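Local coordinates for protein aldehyde dehydrogenase (Trypanosoma brucei, PDB 5MYP) that probably catalyses the NAD-dependent oxidation of aldehydes to the corresponding carboxylic acids, at residues A60-D64 against A156-L162; R65-E71 against I253-Q257; Y115-V121 against F450-S454. All coordinates share one frame; numbering follows the deposited sequence.

Interaction 1: A60-D64 against A156-L162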
ATOM      1  N   ALA A  60      20.058  28.478  -4.651  1.00 17.13           N
ATOM      2  CA  ALA A  60      20.528  27.360  -3.817  1.00 16.90           C
ATOM      3  C   ALA A  60      20.597  26.061  -4.623  1.00 16.56           C
ATOM      4  O   ALA A  60      21.569  25.297  -4.514  1.00 16.05           O
ATOM      5  CB  ALA A  60      19.625  27.176  -2.606  1.00 17.06           C
ATOM      6  N   ILE A  61      19.559  25.818  -5.422  1.00 16.24           N
ATOM      7  CA  ILE A  61      19.519  24.658  -6.314  1.00 16.63           C
ATOM      8  C   ILE A  61      20.624  24.760  -7.377  1.00 17.03           C
ATOM      9  O   ILE A  61      21.257  23.753  -7.712  1.00 17.10           O
ATOM     10  CB  ILE A  61      18.107  24.470  -6.930  1.00 16.38           C
ATOM     11  CG1 ILE A  61      17.128  24.014  -5.835  1.00 16.17           C
ATOM     12  CG2 ILE A  61      18.122  23.463  -8.085  1.00 16.49           C
ATOM     13  CD1 ILE A  61      15.670  24.281  -6.150  1.00 16.15           C
ATOM     14  N   HIS A  62      20.871  25.970  -7.877  1.00 17.54           N
ATOM     15  CA  HIS A  62      21.997  26.208  -8.783  1.00 17.95           C
ATOM     16  C   HIS A  62      23.349  25.892  -8.125  1.00 18.22           C
ATOM     17  O   HIS A  62      24.228  25.316  -8.766  1.00 17.94           O
ATOM     18  CB  HIS A  62      22.006  27.649  -9.292  1.00 18.16           C
ATOM     19  CG  HIS A  62      23.168  27.952 -10.177  1.00 18.40           C
ATOM     20  ND1 HIS A  62      23.148  27.695 -11.530  1.00 18.82           N
ATOM     21  CD2 HIS A  62      24.402  28.431  -9.899  1.00 18.25           C
ATOM     22  CE1 HIS A  62      24.312  28.028 -12.051  1.00 18.55           C
ATOM     23  NE2 HIS A  62      25.092  28.477 -11.085  1.00 18.74           N
ATOM     24  N   ARG A  63      23.519  26.283  -6.865  1.00 18.73           N
ATOM     25  CA  ARG A  63      24.747  25.981  -6.133  1.00 19.41           C
ATOM     26  C   ARG A  63      24.955  24.466  -5.983  1.00 18.86           C
ATOM     27  O   ARG A  63      26.059  23.966  -6.191  1.00 18.34           O
ATOM     28  CB  ARG A  63      24.733  26.656  -4.759  1.00 20.67           C
ATOM     29  CG  ARG A  63      26.070  26.662  -4.040  1.00 22.25           C
ATOM     30  CD  ARG A  63      25.976  27.505  -2.776  1.00 23.67           C
ATOM     31  NE  ARG A  63      27.191  27.440  -1.966  1.00 24.82           N
ATOM     32  CZ  ARG A  63      27.346  28.033  -0.781  1.00 25.88           C
ATOM     33  NH1 ARG A  63      28.500  27.905  -0.127  1.00 26.61           N
ATOM     34  NH2 ARG A  63      26.362  28.752  -0.240  1.00 26.14           N
ATOM     35  N   ASP A  64      23.883  23.748  -5.648  1.00 18.26           N
ATOM     36  CA  ASP A  64      23.935  22.289  -5.485  1.00 18.11           C
ATOM     37  C   ASP A  64      24.091  21.511  -6.796  1.00 17.77           C
ATOM     38  O   ASP A  64      24.928  20.613  -6.877  1.00 17.97           O
ATOM     39  CB  ASP A  64      22.674  21.772  -4.768  1.00 18.09           C
ATOM     40  CG  ASP A  64      22.597  22.196  -3.306  1.00 18.10           C
ATOM     41  OD1 ASP A  64      23.646  22.379  -2.652  1.00 18.46           O
ATOM     42  OD2 ASP A  64      21.467  22.328  -2.798  1.00 18.19           O
ATOM     43  N   ALA A 156      22.345  17.712  -1.274  1.00 19.84           N
ATOM     44  CA  ALA A 156      21.938  19.041  -1.770  1.00 19.18           C
ATOM     45  C   ALA A 156      21.939  20.016  -0.585  1.00 18.79           C
ATOM     46  O   ALA A 156      20.882  20.488  -0.157  1.00 18.34           O
ATOM     47  CB  ALA A 156      20.571  18.975  -2.428  1.00 19.32           C
ATOM     48  N   PRO A 157      23.138  20.313  -0.045  1.00 18.37           N
ATOM     49  CA  PRO A 157      23.238  21.032   1.225  1.00 18.27           C
ATOM     50  C   PRO A 157      22.766  22.488   1.200  1.00 17.73           C
ATOM     51  O   PRO A 157      22.184  22.943   2.185  1.00 17.81           O
ATOM     52  CB  PRO A 157      24.732  20.944   1.559  1.00 18.44           C
ATOM     53  CG  PRO A 157      25.402  20.824   0.240  1.00 18.62           C
ATOM     54  CD  PRO A 157      24.474  19.971  -0.576  1.00 18.49           C
ATOM     55  N   ALA A 158      23.015  23.211   0.109  1.00 17.09           N
ATOM     56  CA  ALA A 158      22.572  24.609   0.002  1.00 16.88           C
ATOM     57  C   ALA A 158      21.045  24.711   0.061  1.00 16.50           C
ATOM     58  O   ALA A 158      20.497  25.577   0.751  1.00 15.81           O
ATOM     59  CB  ALA A 158      23.103  25.252  -1.273  1.00 17.07           C
ATOM     60  N   THR A 159      20.370  23.803  -0.641  1.00 16.25           N
ATOM     61  CA  THR A 159      18.909  23.726  -0.621  1.00 16.34           C
ATOM     62  C   THR A 159      18.393  23.312   0.758  1.00 16.19           C
ATOM     63  O   THR A 159      17.424  23.882   1.246  1.00 16.13           O
ATOM     64  CB  THR A 159      18.378  22.751  -1.695  1.00 16.40           C
ATOM     65  OG1 THR A 159      18.894  23.124  -2.977  1.00 16.46           O
ATOM     66  CG2 THR A 159      16.853  22.772  -1.753  1.00 16.47           C
ATOM     67  N   ALA A 160      19.053  22.333   1.377  1.00 16.24           N
ATOM     68  CA  ALA A 160      18.707  21.881   2.730  1.00 16.33           C
ATOM     69  C   ALA A 160      18.852  23.001   3.761  1.00 16.42           C
ATOM     70  O   ALA A 160      17.996  23.152   4.627  1.00 16.26           O
ATOM     71  CB  ALA A 160      19.567  20.692   3.130  1.00 16.30           C
ATOM     72  N   GLU A 161      19.932  23.775   3.662  1.00 16.49           N
ATOM     73  CA  GLU A 161      20.157  24.916   4.557  1.00 16.64           C
ATOM     74  C   GLU A 161      19.051  25.964   4.405  1.00 15.93           C
ATOM     75  O   GLU A 161      18.455  26.392   5.395  1.00 15.25           O
ATOM     76  CB  GLU A 161      21.518  25.561   4.281  1.00 17.24           C
ATOM     77  CG  GLU A 161      21.902  26.664   5.269  1.00 18.01           C
ATOM     78  CD  GLU A 161      23.163  27.412   4.870  1.00 18.82           C
ATOM     79  OE1 GLU A 161      23.363  27.671   3.666  1.00 20.13           O
ATOM     80  OE2 GLU A 161      23.949  27.767   5.769  1.00 19.95           O
ATOM     81  N   LEU A 162      18.788  26.368   3.165  1.00 15.59           N
ATOM     82  CA  LEU A 162      17.772  27.389   2.883  1.00 15.61           C
ATOM     83  C   LEU A 162      16.372  26.957   3.333  1.00 15.44           C
ATOM     84  O   LEU A 162      15.655  27.732   3.964  1.00 15.17           O
ATOM     85  CB  LEU A 162      17.755  27.745   1.391  1.00 15.60           C
ATOM     86  CG  LEU A 162      16.822  28.886   0.962  1.00 15.68           C
ATOM     87  CD1 LEU A 162      17.132  30.175   1.710  1.00 15.97           C
ATOM     88  CD2 LEU A 162      16.907  29.107  -0.539  1.00 15.75           C
TER

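Interaction 2: R65-E71 against I253-Q257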
ATOM      1  N   ARG A  65      23.285  21.861  -7.800  0.50 17.62           N
ATOM      2  CA  ARG A  65      23.159  21.074  -9.040  0.50 17.40           C
ATOM      3  C   ARG A  65      23.793  21.701 -10.290  0.50 17.69           C
ATOM      4  O   ARG A  65      23.948  21.013 -11.302  0.50 17.39           O
ATOM      5  CB  ARG A  65      21.678  20.820  -9.331  0.50 16.90           C
ATOM      6  CG  ARG A  65      20.935  20.066  -8.234  0.50 16.52           C
ATOM      7  CD  ARG A  65      21.089  18.557  -8.364  0.50 16.03           C
ATOM      8  NE  ARG A  65      22.483  18.132  -8.310  0.50 15.69           N
ATOM      9  CZ  ARG A  65      23.218  17.861  -9.383  0.50 15.14           C
ATOM     10  NH1 ARG A  65      24.475  17.501  -9.242  0.50 14.97           N
ATOM     11  NH2 ARG A  65      22.701  17.958 -10.596  0.50 14.91           N
ATOM     12  N   ARG A  66      24.170  22.979 -10.215  1.00 18.14           N
ATOM     13  CA  ARG A  66      24.504  23.794 -11.412  1.00 18.76           C
ATOM     14  C   ARG A  66      23.373  23.786 -12.456  1.00 19.39           C
ATOM     15  O   ARG A  66      23.615  23.859 -13.670  1.00 19.72           O
ATOM     16  CB  ARG A  66      25.847  23.391 -12.032  1.00 18.81           C
ATOM     17  CG  ARG A  66      26.500  24.510 -12.844  1.00 18.88           C
ATOM     18  CD  ARG A  66      27.895  24.138 -13.296  1.00 18.90           C
ATOM     19  NE  ARG A  66      27.875  22.992 -14.206  1.00 19.05           N
ATOM     20  CZ  ARG A  66      28.859  22.107 -14.373  1.00 18.93           C
ATOM     21  NH1 ARG A  66      29.997  22.189 -13.687  1.00 18.95           N
ATOM     22  NH2 ARG A  66      28.693  21.113 -15.241  1.00 19.09           N
ATOM     23  N   ARG A  67      22.138  23.700 -11.963  0.50 19.73           N
ATOM     24  CA  ARG A  67      20.954  23.678 -12.799  0.50 19.95           C
ATOM     25  C   ARG A  67      20.525  25.125 -13.033  0.50 20.32           C
ATOM     26  O   ARG A  67      20.507  25.929 -12.094  0.50 20.25           O
ATOM     27  CB  ARG A  67      19.864  22.862 -12.098  0.50 20.12           C
ATOM     28  CG  ARG A  67      18.589  22.680 -12.895  0.50 20.16           C
ATOM     29  CD  ARG A  67      18.065  21.247 -12.836  0.50 20.02           C
ATOM     30  NE  ARG A  67      18.085  20.618 -11.513  0.50 19.81           N
ATOM     31  CZ  ARG A  67      17.242  20.898 -10.527  0.50 19.74           C
ATOM     32  NH1 ARG A  67      16.324  21.838 -10.681  0.50 19.62           N
ATOM     33  NH2 ARG A  67      17.333  20.250  -9.374  0.50 19.80           N
ATOM     34  N   HIS A  68      20.206  25.458 -14.284  1.00 20.40           N
ATOM     35  CA  HIS A  68      19.799  26.822 -14.657  1.00 20.86           C
ATOM     36  C   HIS A  68      18.450  27.170 -14.020  1.00 21.17           C
ATOM     37  O   HIS A  68      17.591  26.297 -13.868  1.00 20.23           O
ATOM     38  CB  HIS A  68      19.710  26.952 -16.184  1.00 21.04           C
ATOM     39  CG  HIS A  68      19.648  28.366 -16.677  1.00 21.23           C
ATOM     40  ND1 HIS A  68      18.480  29.097 -16.710  1.00 21.05           N
ATOM     41  CD2 HIS A  68      20.608  29.173 -17.186  1.00 21.07           C
ATOM     42  CE1 HIS A  68      18.726  30.300 -17.198  1.00 21.18           C
ATOM     43  NE2 HIS A  68      20.009  30.370 -17.499  1.00 21.24           N
ATOM     44  N   ARG A  69      18.292  28.440 -13.641  1.00 21.69           N
ATOM     45  CA  ARG A  69      17.070  28.951 -12.999  1.00 22.34           C
ATOM     46  C   ARG A  69      15.783  28.532 -13.714  1.00 21.97           C
ATOM     47  O   ARG A  69      14.828  28.082 -13.081  1.00 21.55           O
ATOM     48  CB  ARG A  69      17.124  30.480 -12.915  1.00 23.56           C
ATOM     49  CG  ARG A  69      15.789  31.140 -12.619  1.00 24.59           C
ATOM     50  CD  ARG A  69      15.918  32.647 -12.605  1.00 25.74           C
ATOM     51  NE  ARG A  69      14.604  33.281 -12.623  1.00 26.81           N
ATOM     52  CZ  ARG A  69      13.885  33.605 -11.547  1.00 27.83           C
ATOM     53  NH1 ARG A  69      14.336  33.374 -10.315  1.00 28.47           N
ATOM     54  NH2 ARG A  69      12.696  34.181 -11.707  1.00 28.44           N
ATOM     55  N   ASP A  70      15.768  28.716 -15.030  1.00 21.45           N
ATOM     56  CA  ASP A  70      14.617  28.361 -15.866  1.00 21.57           C
ATOM     57  C   ASP A  70      14.307  26.862 -15.845  1.00 20.59           C
ATOM     58  O   ASP A  70      13.138  26.477 -15.864  1.00 20.37           O
ATOM     59  CB  ASP A  70      14.836  28.824 -17.316  1.00 22.34           C
ATOM     60  CG  ASP A  70      14.899  30.346 -17.453  1.00 22.63           C
ATOM     61  OD1 ASP A  70      14.629  31.070 -16.471  1.00 23.12           O
ATOM     62  OD2 ASP A  70      15.234  30.814 -18.558  1.00 23.91           O
ATOM     63  N   GLU A  71      15.346  26.026 -15.805  1.00 19.77           N
ATOM     64  CA  GLU A  71      15.162  24.575 -15.671  1.00 19.20           C
ATOM     65  C   GLU A  71      14.519  24.244 -14.320  1.00 18.80           C
ATOM     66  O   GLU A  71      13.592  23.438 -14.250  1.00 18.64           O
ATOM     67  CB  GLU A  71      16.489  23.828 -15.828  1.00 19.02           C
ATOM     68  CG  GLU A  71      16.323  22.339 -16.116  1.00 18.91           C
ATOM     69  CD  GLU A  71      17.631  21.647 -16.473  1.00 18.98           C
ATOM     70  OE1 GLU A  71      18.358  22.151 -17.355  1.00 18.79           O
ATOM     71  OE2 GLU A  71      17.932  20.592 -15.880  1.00 18.71           O
ATOM     72  N   ILE A 253      18.245  17.407 -19.098  1.00 16.34           N
ATOM     73  CA  ILE A 253      17.806  17.966 -17.812  1.00 16.56           C
ATOM     74  C   ILE A 253      18.510  17.265 -16.644  1.00 16.35           C
ATOM     75  O   ILE A 253      18.594  16.030 -16.604  1.00 15.81           O
ATOM     76  CB  ILE A 253      16.263  17.959 -17.625  1.00 17.05           C
ATOM     77  CG1 ILE A 253      15.673  16.540 -17.670  1.00 17.31           C
ATOM     78  CG2 ILE A 253      15.600  18.865 -18.660  1.00 17.07           C
ATOM     79  CD1 ILE A 253      14.176  16.500 -17.462  1.00 17.60           C
ATOM     80  N   ASN A 254      19.072  18.073 -15.744  1.00 16.04           N
ATOM     81  CA  ASN A 254      19.844  17.595 -14.594  1.00 16.19           C
ATOM     82  C   ASN A 254      21.023  16.661 -14.950  1.00 16.03           C
ATOM     83  O   ASN A 254      21.444  15.837 -14.128  1.00 15.90           O
ATOM     84  CB  ASN A 254      18.890  16.936 -13.580  1.00 16.22           C
ATOM     85  CG  ASN A 254      19.329  17.128 -12.141  1.00 16.45           C
ATOM     86  OD1 ASN A 254      19.869  18.173 -11.771  1.00 16.63           O
ATOM     87  ND2 ASN A 254      19.079  16.128 -11.316  1.00 16.53           N
ATOM     88  N   ALA A 255      21.565  16.819 -16.161  1.00 16.10           N
ATOM     89  CA  ALA A 255      22.636  15.958 -16.684  1.00 16.13           C
ATOM     90  C   ALA A 255      22.313  14.457 -16.570  1.00 16.06           C
ATOM     91  O   ALA A 255      23.156  13.657 -16.163  1.00 15.98           O
ATOM     92  CB  ALA A 255      23.952  16.293 -15.999  1.00 16.06           C
ATOM     93  N   GLY A 256      21.075  14.100 -16.914  1.00 16.03           N
ATOM     94  CA  GLY A 256      20.616  12.705 -16.902  1.00 16.30           C
ATOM     95  C   GLY A 256      20.193  12.134 -15.559  1.00 16.19           C
ATOM     96  O   GLY A 256      19.708  11.004 -15.501  1.00 16.28           O
ATOM     97  N   GLN A 257      20.341  12.915 -14.489  1.00 16.36           N
ATOM     98  CA  GLN A 257      20.159  12.430 -13.119  1.00 16.40           C
ATOM     99  C   GLN A 257      18.707  12.618 -12.692  1.00 16.34           C
ATOM    100  O   GLN A 257      18.385  13.441 -11.834  1.00 16.63           O
ATOM    101  CB  GLN A 257      21.141  13.139 -12.175  1.00 16.44           C
ATOM    102  CG  GLN A 257      22.599  12.817 -12.499  1.00 16.46           C
ATOM    103  CD  GLN A 257      23.596  13.790 -11.904  1.00 16.49           C
ATOM    104  OE1 GLN A 257      24.482  13.396 -11.148  1.00 16.25           O
ATOM    105  NE2 GLN A 257      23.469  15.061 -12.254  1.00 16.56           N
TER

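Interaction 3: Y115-V121 against F450-S454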
ATOM      1  N   TYR A 115     -12.605   9.095   5.017  1.00 17.62           N
ATOM      2  CA  TYR A 115     -11.151   9.266   4.995  1.00 17.52           C
ATOM      3  C   TYR A 115     -10.715   9.934   6.279  1.00 16.54           C
ATOM      4  O   TYR A 115     -11.300  10.936   6.676  1.00 16.27           O
ATOM      5  CB  TYR A 115     -10.724  10.098   3.787  1.00 18.70           C
ATOM      6  CG  TYR A 115     -10.987   9.385   2.493  1.00 19.78           C
ATOM      7  CD1 TYR A 115     -10.036   8.528   1.947  1.00 20.45           C
ATOM      8  CD2 TYR A 115     -12.207   9.530   1.829  1.00 20.60           C
ATOM      9  CE1 TYR A 115     -10.276   7.853   0.758  1.00 21.30           C
ATOM     10  CE2 TYR A 115     -12.458   8.859   0.640  1.00 21.42           C
ATOM     11  CZ  TYR A 115     -11.489   8.028   0.109  1.00 21.79           C
ATOM     12  OH  TYR A 115     -11.738   7.373  -1.071  1.00 23.62           O
ATOM     13  N   GLU A 116      -9.697   9.373   6.935  1.00 15.52           N
ATOM     14  CA  GLU A 116      -9.153   9.950   8.165  1.00 14.83           C
ATOM     15  C   GLU A 116      -7.630  10.089   8.082  1.00 13.99           C
ATOM     16  O   GLU A 116      -6.977   9.325   7.359  1.00 13.66           O
ATOM     17  CB  GLU A 116      -9.549   9.113   9.393  1.00 15.11           C
ATOM     18  CG  GLU A 116      -9.046   7.675   9.387  1.00 15.40           C
ATOM     19  CD  GLU A 116      -9.287   6.929  10.693  1.00 15.80           C
ATOM     20  OE1 GLU A 116      -9.873   7.497  11.638  1.00 15.81           O
ATOM     21  OE2 GLU A 116      -8.873   5.754  10.782  1.00 15.77           O
ATOM     22  N   PRO A 117      -7.055  11.057   8.821  1.00 13.08           N
ATOM     23  CA  PRO A 117      -5.591  11.157   8.877  1.00 12.89           C
ATOM     24  C   PRO A 117      -4.931   9.928   9.508  1.00 12.35           C
ATOM     25  O   PRO A 117      -5.577   9.205  10.263  1.00 12.23           O
ATOM     26  CB  PRO A 117      -5.349  12.391   9.756  1.00 12.95           C
ATOM     27  CG  PRO A 117      -6.615  13.164   9.714  1.00 13.09           C
ATOM     28  CD  PRO A 117      -7.709  12.159   9.548  1.00 13.14           C
ATOM     29  N   LEU A 118      -3.657   9.720   9.191  1.00 11.93           N
ATOM     30  CA  LEU A 118      -2.875   8.604   9.730  1.00 11.79           C
ATOM     31  C   LEU A 118      -2.164   8.958  11.042  1.00 11.39           C
ATOM     32  O   LEU A 118      -2.175   8.174  11.987  1.00 11.36           O
ATOM     33  CB  LEU A 118      -1.844   8.138   8.701  1.00 12.05           C
ATOM     34  CG  LEU A 118      -2.419   7.498   7.439  1.00 12.29           C
ATOM     35  CD1 LEU A 118      -1.333   7.338   6.385  1.00 12.41           C
ATOM     36  CD2 LEU A 118      -3.086   6.163   7.746  1.00 12.50           C
ATOM     37  N   GLY A 119      -1.548  10.137  11.087  1.00 10.98           N
ATOM     38  CA  GLY A 119      -0.768  10.568  12.245  1.00 10.68           C
ATOM     39  C   GLY A 119       0.424  11.401  11.840  1.00 10.37           C
ATOM     40  O   GLY A 119       0.248  12.495  11.304  1.00 10.39           O
ATOM     41  N   VAL A 120       1.629  10.893  12.100  1.00  9.89           N
ATOM     42  CA  VAL A 120       2.867  11.567  11.707  1.00  9.70           C
ATOM     43  C   VAL A 120       3.484  10.847  10.510  1.00  9.64           C
ATOM     44  O   VAL A 120       3.675   9.623  10.540  1.00  9.52           O
ATOM     45  CB  VAL A 120       3.896  11.645  12.862  1.00  9.64           C
ATOM     46  CG1 VAL A 120       5.028  12.602  12.506  1.00  9.60           C
ATOM     47  CG2 VAL A 120       3.219  12.098  14.150  1.00  9.66           C
ATOM     48  N   VAL A 121       3.786  11.616   9.464  1.00  9.50           N
ATOM     49  CA  VAL A 121       4.387  11.100   8.237  1.00  9.58           C
ATOM     50  C   VAL A 121       5.856  11.514   8.179  1.00  9.68           C
ATOM     51  O   VAL A 121       6.183  12.679   8.419  1.00  9.85           O
ATOM     52  CB  VAL A 121       3.654  11.642   6.988  1.00  9.55           C
ATOM     53  CG1 VAL A 121       4.329  11.170   5.702  1.00  9.58           C
ATOM     54  CG2 VAL A 121       2.184  11.236   7.025  1.00  9.60           C
ATOM     55  N   PHE A 450      -3.393  12.592  -1.256  1.00 13.24           N
ATOM     56  CA  PHE A 450      -4.414  12.603  -0.214  1.00 13.32           C
ATOM     57  C   PHE A 450      -4.781  11.176   0.201  1.00 13.36           C
ATOM     58  O   PHE A 450      -4.836  10.871   1.393  1.00 13.49           O
ATOM     59  CB  PHE A 450      -5.668  13.373  -0.647  1.00 13.52           C
ATOM     60  CG  PHE A 450      -6.719  13.423   0.420  1.00 13.35           C
ATOM     61  CD1 PHE A 450      -7.666  12.407   0.528  1.00 13.57           C
ATOM     62  CD2 PHE A 450      -6.731  14.451   1.350  1.00 13.69           C
ATOM     63  CE1 PHE A 450      -8.623  12.426   1.530  1.00 13.53           C
ATOM     64  CE2 PHE A 450      -7.687  14.481   2.357  1.00 13.65           C
ATOM     65  CZ  PHE A 450      -8.632  13.465   2.447  1.00 13.67           C
ATOM     66  N   GLU A 451      -5.012  10.309  -0.784  1.00 13.35           N
ATOM     67  CA  GLU A 451      -5.356   8.910  -0.521  1.00 13.61           C
ATOM     68  C   GLU A 451      -4.219   8.152   0.170  1.00 13.20           C
ATOM     69  O   GLU A 451      -4.458   7.451   1.149  1.00 12.88           O
ATOM     70  CB  GLU A 451      -5.775   8.201  -1.811  1.00 14.32           C
ATOM     71  CG  GLU A 451      -7.121   8.675  -2.334  1.00 14.92           C
ATOM     72  CD  GLU A 451      -7.472   8.106  -3.700  1.00 15.52           C
ATOM     73  OE1 GLU A 451      -6.671   7.337  -4.280  1.00 15.86           O
ATOM     74  OE2 GLU A 451      -8.567   8.429  -4.193  1.00 16.28           O
ATOM     75  N   THR A 452      -2.994   8.324  -0.323  1.00 12.62           N
ATOM     76  CA  THR A 452      -1.813   7.665   0.258  1.00 12.54           C
ATOM     77  C   THR A 452      -1.586   8.037   1.726  1.00 12.04           C
ATOM     78  O   THR A 452      -1.238   7.174   2.526  1.00 12.00           O
ATOM     79  CB  THR A 452      -0.549   7.968  -0.575  1.00 12.42           C
ATOM     80  OG1 THR A 452      -0.682   7.337  -1.844  1.00 12.65           O
ATOM     81  CG2 THR A 452       0.732   7.451   0.095  1.00 12.51           C
ATOM     82  N   PHE A 453      -1.805   9.305   2.073  1.00 11.68           N
ATOM     83  CA  PHE A 453      -1.594   9.786   3.443  1.00 11.55           C
ATOM     84  C   PHE A 453      -2.867   9.804   4.312  1.00 11.41           C
ATOM     85  O   PHE A 453      -2.893  10.463   5.352  1.00 11.44           O
ATOM     86  CB  PHE A 453      -0.919  11.164   3.393  1.00 11.52           C
ATOM     87  CG  PHE A 453       0.411  11.163   2.681  1.00 11.55           C
ATOM     88  CD1 PHE A 453       1.453  10.356   3.128  1.00 11.61           C
ATOM     89  CD2 PHE A 453       0.628  11.969   1.571  1.00 11.63           C
ATOM     90  CE1 PHE A 453       2.679  10.348   2.478  1.00 11.67           C
ATOM     91  CE2 PHE A 453       1.853  11.968   0.918  1.00 11.67           C
ATOM     92  CZ  PHE A 453       2.882  11.157   1.372  1.00 11.69           C
ATOM     93  N   SER A 454      -3.899   9.063   3.895  1.00 11.21           N
ATOM     94  CA  SER A 454      -5.137   8.894   4.649  1.00 11.25           C
ATOM     95  C   SER A 454      -5.437   7.413   4.834  1.00 11.38           C
ATOM     96  O   SER A 454      -4.910   6.564   4.109  1.00 11.35           O
ATOM     97  CB  SER A 454      -6.326   9.522   3.900  1.00 11.17           C
ATOM     98  OG  SER A 454      -6.181  10.915   3.747  1.00 11.10           O
TER

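Interaction 1: A60-D64 against A156-L162
Asp64, near the C-terminal end of helix 54-65, reaches across an antiparallel helix-helix packing to the N-terminus of helix 157-170, where its carboxylate accepts hydrogen bonds from the first turn with both oxygens. Ala156 occupies the N-cap position but has no side-chain acceptor; Asp64, from the other helix, binds the N-H groups of Ala158 and Thr159. Three hydrogen bonds carry the polar part. OD1 of Asp64 receives the backbone N of Ala158 at 3.0 Å through its syn lone pair. OD2 of Asp64 serves two donors, the Thr159 N at 2.8 Å, slightly out of the carboxylate plane, and the Thr159 hydroxyl. Placing CG anti to the carbonyl carbon (chi1 -69°) sends the carboxylate across to that turn, where the helix dipole would probably stabilise its negative charge.

The apolar part lies one turn back, where the two short helical segments run at 152° with axes 7.7 Å apart. Ala60 CB packs on Ala158 CB, and it lies 3.9 Å from Leu162 CD2; the extended Arg63 chain lays its CD alongside the Ala158 methyl. Ile61 CG1 approaches Thr159 OG1 to 3.5 Å, and that same Thr159 OG1 bonds to Asp64 OD2 at 2.7 Å.

Interaction 2: R65-E71 against I253-Q257
Asn254 sits between Arg65, Arg67 and Glu71, and all four of its polar atoms, N, O, OD1 and ND2, are engaged. Its backbone N donates to OE2 of Glu71 at 2.8 Å, a bond that meets the oxygen nearly along its C-O direction. In Glu71, CG anti to the backbone N (chi1 -163°) and an extended chain beyond it carry OE2 to the Asn254 N; the same Glu71 OE2 also rests 3.3 Å from Ile253 CA, while OE1 bonds to the hydroxyl of Tyr477 of the second subunit.

From there the asparagine side chain leads off. Asn254 CB passes at the margin of the Glu71 carboxylate, 4.4 Å from Glu71 OE2. CG lies between the two arginines. At the tip, Asn254 OD1 accepts from NE of Arg67 at 3.0 Å and from NH2 of Arg65 at 3.1 Å. The donors approach from opposite faces of the amide, well off its plane, whereas OD1 lies at the edge of each guanidinium; amide and guanidinium planes stand steeply to one another, 83° apart for Arg65. Both arginines have a second modelled conformer, so these two bonds are tentative. Arg65 also bonds to the Arg315 carbonyl, and Arg67 forms a salt bridge with Glu76.

The other branch turns back on its own loop, Asn254 ND2 donating to Gln257 O at 2.8 Å. Gln257 answers with NE2 to the Asn254 O at 2.9 Å, so the two residues are reciprocally tied and the amide rotation of Asn254 is fixed. The Asn-Ala-Gly-Gln sequence tied up here lies just ahead of Cys259, the predicted catalytic cysteine, with one residue between, and belongs to the cysteine active-site motif of the aldehyde dehydrogenase family.

Interaction 3: Y115-V121 against F450-S454
Phe450 and Tyr115 meet as an offset edge-to-face pair, the edge of the phenylalanine toward the face of the tyrosine, with planes at 62° and ring centroids 5.9 Å apart. Phe450 has CG anti to its backbone N (chi1 -179°), and this swings the ring out from the end of helix 447-452 until CE1 lies 3.9 Å from Tyr115 CB. The tyrosine ring, in turn, presents its own edge to Ser454, whose CB lies near the ring plane.

Ser454 turns its hydroxyl back toward the helix. OG donates to the Phe450 carbonyl O at 2.7 Å and at the same time stands over one face of the Phe450 ring, toward its rim. On the strand side, the Glu116 carbonyl O receives a CA-H...O contact from Ser454 CA at 3.3 Å; the Glu116 carboxylate takes no part here, and its OE2 bonds to Ser413 of the second subunit.

Leu118 has CG anti to the carbonyl carbon (chi1 -67°), and its two methyls fork over the backbone of the chain leaving the helix: CD1 approaches Phe453 C at 3.6 Å, and CD2 lies 3.9 Å from Ser454 C. Val121 reaches Phe453 with both branches. Its CG1 comes to 3.7 Å of Phe453 CE1, and CG2 leans more loosely on CD1 of the same ring. Asn146 pins this region further by bonding the Phe453 O as well as the Leu118 and Gly119 N atoms.

Here helix 447-452 gives way to strand 454-461, which pairs antiparallel with strand 110-124; such an excursion of strands from the nucleotide-binding domain into an arm that meets the partner subunit is characteristic of the aldehyde dehydrogenase fold.

Interactions 1 and 2 are buried and adjoining: helix 54-65 supplies one side of interaction 1, and its last residue begins interaction 2. The two touch, His62 of interaction 1 probably bonding to the Arg67 carbonyl of interaction 2 and Ile61 packing on the Arg67 guanidinium. Interaction 3 is only partly buried and lies on the opposite side of the chain's centre from interaction 2, the two centres about 33 Å apart. The chemistry changes accordingly. A carboxylate and small methyls join two helices in interaction 1, amide and charged groups hold the loop leading to the predicted catalytic cysteine in interaction 2, and rings and aliphatic branches fill interaction 3. Interactions 2 and 3 both touch the second subunit; interaction 1 does not.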